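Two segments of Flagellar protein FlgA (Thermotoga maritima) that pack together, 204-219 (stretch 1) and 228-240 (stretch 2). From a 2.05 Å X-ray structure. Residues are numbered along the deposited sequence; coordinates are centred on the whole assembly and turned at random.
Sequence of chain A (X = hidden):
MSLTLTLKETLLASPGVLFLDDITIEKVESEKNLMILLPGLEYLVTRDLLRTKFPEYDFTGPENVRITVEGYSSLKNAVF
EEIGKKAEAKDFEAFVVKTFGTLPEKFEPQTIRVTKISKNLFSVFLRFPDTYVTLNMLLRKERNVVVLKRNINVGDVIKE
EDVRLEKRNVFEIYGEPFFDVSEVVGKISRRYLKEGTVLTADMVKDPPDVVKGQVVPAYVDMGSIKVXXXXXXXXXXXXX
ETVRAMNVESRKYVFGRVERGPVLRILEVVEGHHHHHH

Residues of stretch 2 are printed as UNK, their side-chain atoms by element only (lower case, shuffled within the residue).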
# COMPACT_ATOMS: atom_id res chain seq x y z
N VAL A 204 -8.24 -15.65 2.27
CA VAL A 204 -8.51 -16.70 1.31
C VAL A 204 -7.53 -17.83 1.51
O VAL A 204 -6.50 -17.67 2.16
CB VAL A 204 -8.43 -16.16 -0.15
CG1 VAL A 204 -9.46 -15.07 -0.39
CG2 VAL A 204 -7.03 -15.66 -0.48
N LYS A 205 -7.86 -19.00 0.97
CA LYS A 205 -6.91 -20.10 0.96
C LYS A 205 -6.99 -20.78 -0.38
O LYS A 205 -7.98 -20.66 -1.10
CB LYS A 205 -7.18 -21.09 2.10
CG LYS A 205 -8.50 -21.81 2.05
CD LYS A 205 -8.59 -22.80 3.19
CE LYS A 205 -9.98 -23.37 3.31
NZ LYS A 205 -10.28 -23.79 4.71
N ASP A 206 -5.92 -21.50 -0.72
CA ASP A 206 -5.85 -22.23 -1.97
C ASP A 206 -6.84 -23.40 -1.98
O ASP A 206 -7.20 -23.92 -0.92
CB ASP A 206 -4.42 -22.72 -2.19
CG ASP A 206 -3.47 -21.59 -2.58
OD1 ASP A 206 -3.12 -21.51 -3.78
OD2 ASP A 206 -3.09 -20.79 -1.70
N PRO A 207 -7.30 -23.81 -3.18
CA PRO A 207 -8.11 -25.03 -3.30
C PRO A 207 -7.31 -26.27 -2.90
O PRO A 207 -6.09 -26.32 -3.13
CB PRO A 207 -8.47 -25.07 -4.79
CG PRO A 207 -7.43 -24.23 -5.46
CD PRO A 207 -7.13 -23.14 -4.48
N PRO A 208 -7.96 -27.26 -2.27
CA PRO A 208 -7.28 -28.49 -1.81
C PRO A 208 -6.87 -29.37 -2.97
O PRO A 208 -7.52 -29.33 -4.02
CB PRO A 208 -8.34 -29.19 -0.96
CG PRO A 208 -9.41 -28.17 -0.71
CD PRO A 208 -9.39 -27.28 -1.92
N ASP A 209 -5.80 -30.14 -2.81
CA ASP A 209 -5.30 -30.97 -3.91
C ASP A 209 -6.17 -32.21 -4.12
O ASP A 209 -6.21 -32.77 -5.21
CB ASP A 209 -3.84 -31.34 -3.67
CG ASP A 209 -2.97 -30.12 -3.38
OD1 ASP A 209 -3.31 -29.02 -3.85
OD2 ASP A 209 -1.95 -30.26 -2.68
N VAL A 210 -6.84 -32.65 -3.06
CA VAL A 210 -7.93 -33.63 -3.14
C VAL A 210 -9.13 -33.15 -2.32
O VAL A 210 -8.98 -32.48 -1.30
CB VAL A 210 -7.53 -35.06 -2.66
CG1 VAL A 210 -6.42 -35.66 -3.52
CG2 VAL A 210 -7.16 -35.07 -1.19
N VAL A 211 -10.33 -33.49 -2.78
CA VAL A 211 -11.53 -33.13 -2.04
C VAL A 211 -12.16 -34.37 -1.42
O VAL A 211 -11.93 -35.49 -1.87
CB VAL A 211 -12.55 -32.36 -2.92
CG1 VAL A 211 -11.95 -31.05 -3.41
CG2 VAL A 211 -13.03 -33.21 -4.09
N LYS A 212 -12.95 -34.15 -0.37
CA LYS A 212 -13.71 -35.21 0.27
C LYS A 212 -14.61 -35.88 -0.76
O LYS A 212 -15.39 -35.20 -1.44
CB LYS A 212 -14.54 -34.61 1.41
CG LYS A 212 -15.17 -35.63 2.33
CD LYS A 212 -16.22 -35.00 3.23
CE LYS A 212 -17.06 -36.09 3.91
NZ LYS A 212 -18.30 -35.56 4.56
N GLY A 213 -14.48 -37.20 -0.90
CA GLY A 213 -15.36 -37.97 -1.79
C GLY A 213 -14.81 -38.21 -3.19
O GLY A 213 -15.40 -38.95 -3.98
N GLN A 214 -13.67 -37.58 -3.49
CA GLN A 214 -13.01 -37.70 -4.79
C GLN A 214 -12.40 -39.09 -4.98
O GLN A 214 -11.94 -39.71 -4.02
CB GLN A 214 -11.93 -36.64 -4.91
CG GLN A 214 -11.34 -36.41 -6.30
CD GLN A 214 -10.21 -35.39 -6.27
OE1 GLN A 214 -10.16 -34.54 -5.38
NE2 GLN A 214 -9.31 -35.48 -7.23
N VAL A 215 -12.41 -39.59 -6.22
CA VAL A 215 -11.73 -40.85 -6.55
C VAL A 215 -10.32 -40.57 -7.06
O VAL A 215 -10.14 -39.86 -8.07
CB VAL A 215 -12.52 -41.69 -7.58
CG1 VAL A 215 -11.68 -42.88 -8.07
CG2 VAL A 215 -13.81 -42.19 -6.97
N VAL A 216 -9.33 -41.11 -6.35
CA VAL A 216 -7.94 -41.01 -6.78
C VAL A 216 -7.28 -42.39 -6.79
O VAL A 216 -7.69 -43.26 -6.03
CB VAL A 216 -7.12 -40.01 -5.90
CG1 VAL A 216 -7.40 -38.56 -6.31
CG2 VAL A 216 -7.38 -40.23 -4.41
N PRO A 217 -6.28 -42.59 -7.67
CA PRO A 217 -5.44 -43.78 -7.58
C PRO A 217 -4.67 -43.83 -6.26
O PRO A 217 -4.40 -42.79 -5.66
CB PRO A 217 -4.46 -43.61 -8.75
CG PRO A 217 -5.15 -42.69 -9.69
CD PRO A 217 -5.90 -41.75 -8.82
N ALA A 218 -4.34 -45.03 -5.81
CA ALA A 218 -3.67 -45.22 -4.52
C ALA A 218 -2.69 -46.40 -4.56
O ALA A 218 -2.89 -47.36 -5.28
CB ALA A 218 -4.69 -45.41 -3.42
N TYR A 219 -1.63 -46.29 -3.76
CA TYR A 219 -0.58 -47.29 -3.70
C TYR A 219 -0.43 -47.85 -2.29
O TYR A 219 -0.45 -47.09 -1.31
CB TYR A 219 0.75 -46.70 -4.17
CG TYR A 219 0.96 -46.75 -5.67
CD1 TYR A 219 1.59 -47.84 -6.26
CD2 TYR A 219 0.56 -45.69 -6.49
CE1 TYR A 219 1.81 -47.90 -7.63
CE2 TYR A 219 0.76 -45.74 -7.87
CZ TYR A 219 1.39 -46.85 -8.43
OH TYR A 219 1.61 -46.92 -9.79
N UNK A 228 -2.22 -50.29 -5.52
CA UNK A 228 -2.53 -50.68 -6.89
C UNK A 228 -4.03 -50.51 -7.21
O UNK A 228 -4.59 -51.24 -8.02
o UNK A 228 -2.50 -52.62 -8.43
c UNK A 228 -2.02 -52.14 -7.16
c UNK A 228 -2.45 -53.10 -6.05
N UNK A 229 -4.66 -49.51 -6.59
CA UNK A 229 -6.13 -49.38 -6.67
C UNK A 229 -6.64 -47.93 -6.61
O UNK A 229 -5.86 -46.99 -6.44
c UNK A 229 -6.82 -50.20 -5.55
c UNK A 229 -6.57 -49.57 -4.17
o UNK A 229 -8.22 -50.27 -5.80
N UNK A 230 -7.95 -47.76 -6.76
CA UNK A 230 -8.62 -46.46 -6.59
C UNK A 230 -9.30 -46.38 -5.22
O UNK A 230 -9.84 -47.37 -4.74
c UNK A 230 -8.93 -47.28 -9.87
c UNK A 230 -8.00 -45.96 -11.65
c UNK A 230 -8.15 -44.81 -10.88
c UNK A 230 -9.66 -46.23 -7.69
c UNK A 230 -8.69 -44.91 -9.60
c UNK A 230 -9.08 -46.14 -9.08
c UNK A 230 -8.39 -47.19 -11.15
N UNK A 231 -9.25 -45.21 -4.59
CA UNK A 231 -9.88 -45.01 -3.28
C UNK A 231 -10.80 -43.79 -3.25
O UNK A 231 -10.74 -42.94 -4.14
c UNK A 231 -8.85 -44.89 -2.13
c UNK A 231 -7.89 -43.73 -2.39
c UNK A 231 -8.10 -46.20 -1.92
N UNK A 232 -11.63 -43.71 -2.21
CA UNK A 232 -12.47 -42.53 -1.99
C UNK A 232 -12.07 -41.79 -0.72
O UNK A 232 -12.10 -42.35 0.37
c UNK A 232 -14.86 -41.71 -2.22
c UNK A 232 -13.95 -42.90 -1.93
o UNK A 232 -17.12 -40.99 -2.03
c UNK A 232 -16.28 -41.88 -1.70
o UNK A 232 -16.56 -42.88 -0.98
N UNK A 233 -11.73 -40.51 -0.90
CA UNK A 233 -11.20 -39.65 0.15
C UNK A 233 -12.25 -39.23 1.19
O UNK A 233 -13.36 -38.83 0.83
c UNK A 233 -9.44 -37.92 0.44
c UNK A 233 -9.92 -38.71 -1.82
c UNK A 233 -10.53 -38.40 -0.46
N UNK A 234 -11.89 -39.32 2.47
CA UNK A 234 -12.81 -39.02 3.59
C UNK A 234 -12.76 -37.55 4.00
O UNK A 234 -13.66 -37.06 4.69
c UNK A 234 -12.50 -39.93 4.79
c UNK A 234 -14.84 -40.20 5.82
c UNK A 234 -13.33 -40.08 6.08
c UNK A 234 -13.02 -39.00 7.14
N UNK A 235 -11.70 -36.85 3.59
CA UNK A 235 -11.49 -35.45 3.95
C UNK A 235 -10.91 -34.70 2.75
O UNK A 235 -10.39 -35.31 1.82
c UNK A 235 -9.88 -36.53 7.24
o UNK A 235 -10.04 -36.70 8.47
c UNK A 235 -10.50 -35.33 5.11
o UNK A 235 -8.85 -36.89 6.64
c UNK A 235 -10.99 -35.85 6.45
N UNK A 236 -10.99 -33.37 2.79
CA UNK A 236 -10.25 -32.54 1.85
C UNK A 236 -8.78 -32.56 2.24
O UNK A 236 -8.45 -32.78 3.40
c UNK A 236 -10.80 -31.12 1.85
o UNK A 236 -12.37 -30.62 0.11
c UNK A 236 -12.20 -31.04 1.25
n UNK A 236 -13.20 -31.45 2.02
N UNK A 237 -7.87 -32.38 1.28
CA UNK A 237 -6.44 -32.50 1.59
C UNK A 237 -5.48 -31.82 0.64
O UNK A 237 -5.78 -31.63 -0.55
N UNK A 238 -4.31 -31.47 1.16
CA UNK A 238 -3.28 -30.83 0.35
C UNK A 238 -2.14 -31.84 0.19
O UNK A 238 -2.15 -32.86 0.88
c UNK A 238 -2.78 -29.53 1.02
c UNK A 238 -4.06 -27.57 0.06
c UNK A 238 -5.76 -26.43 1.27
c UNK A 238 -3.83 -28.43 1.12
c UNK A 238 -5.57 -27.28 2.35
c UNK A 238 -4.60 -28.27 2.27
c UNK A 238 -5.02 -26.58 0.12
o UNK A 238 -6.71 -25.44 1.34
N UNK A 239 -1.22 -31.61 -0.71
CA UNK A 239 -0.01 -32.39 -0.82
C UNK A 239 0.68 -32.60 0.48
O UNK A 239 0.84 -31.68 1.19
c UNK A 239 2.20 -33.48 -2.61
c UNK A 239 0.94 -31.62 -1.68
c UNK A 239 1.27 -32.32 -2.97
c UNK A 239 -0.02 -32.78 -3.68
N UNK A 240 1.13 -33.80 0.77
CA UNK A 240 1.90 -34.05 1.98
C UNK A 240 1.03 -34.33 3.17
O UNK A 240 1.53 -34.82 4.20

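Position 228 carries one side-chain carbon bearing an oxygen and a carbon, pointing away from stretch 1, while its N donates to Ala 218 O (3.0 Å). This is Thr 228, its small polar group left exposed.

Position 229 has the same fork of one oxygen and one carbon. Its backbone pairs with Ala 218, N to Ala 218 O at 3.1 Å and O to Ala 218 N at 2.6 Å. This is Thr 229, a beta-branched residue at home in a strand.

At 230 one carbon leads to a ring of six carbons without oxygen. Ring carbons lie 3.9 Å from Val 215 CG1 and 3.9 Å from Pro 217 CG. Phe 230 offers a broad apolar surface to two apolar neighbours.

Position 231 has three carbons, forked at the first, on the sheet face of Val 216 and Ala 218; one branch carbon is 3.8 Å from Ala 218 CB. The compact Val 231 fits this buried layer.

At 232 three carbons run in line, the third bearing two oxygens, one of them 3.3 Å from Gly 213 O; both are acceptors, so no hydrogen bond forms. Glu 232 is exposed, where its charge can meet solvent.

Position 233 again shows three carbons forked at the first, one branch 4.0 Å from Val 210 CG2, the other 3.9 Å from Val 216 CG2. The fork lets the short, buried Val 233 reach both valines.

Position 234 has four carbons forked at the second, none within 5.0 Å of stretch 1: Leu 234, a choice this contact does not explain.

Position 235, three carbons and two terminal oxygens, points away. Glu 235 has its carboxylate hydrogen-bonded elsewhere in the structure.

Position 236 has two carbons, the second bearing nitrogen and an oxygen 3.5 Å from Val 211 CB: Asn 236, a polar amide at an exposed position.

Position 237 has no side chain. Gly 237 suits the site because a CB would sit 3.2 Å from Val 210 CG2.

At 238 a six-carbon ring has Pro 208 CB over one face; its oxygen donates to Asp 206 O (2.8 Å), as the hydroxyl of Tyr 238 can.

Position 239 has four carbons forked at the second, one 3.3 Å from Asp 209 OD2. Leu 239 N gives Asp 209 OD2 a very short 2.5 Å hydrogen bond.

Position 240, without side chain, is Gly 240, whose backbone angles call for glycine.

Backbone hydrogen bonds between Val 216 and Val 231 and between Ala 218 and Thr 229 set the antiparallel register. Val 210, Val 216, Ala 218, Val 231 and Val 233 pack together, while the Val 210–Gly 237 bridge, Tyr 238 and Asp 209 secure the far end.

Stretch 2, residues 228-240: TTFVEVLENGYLG
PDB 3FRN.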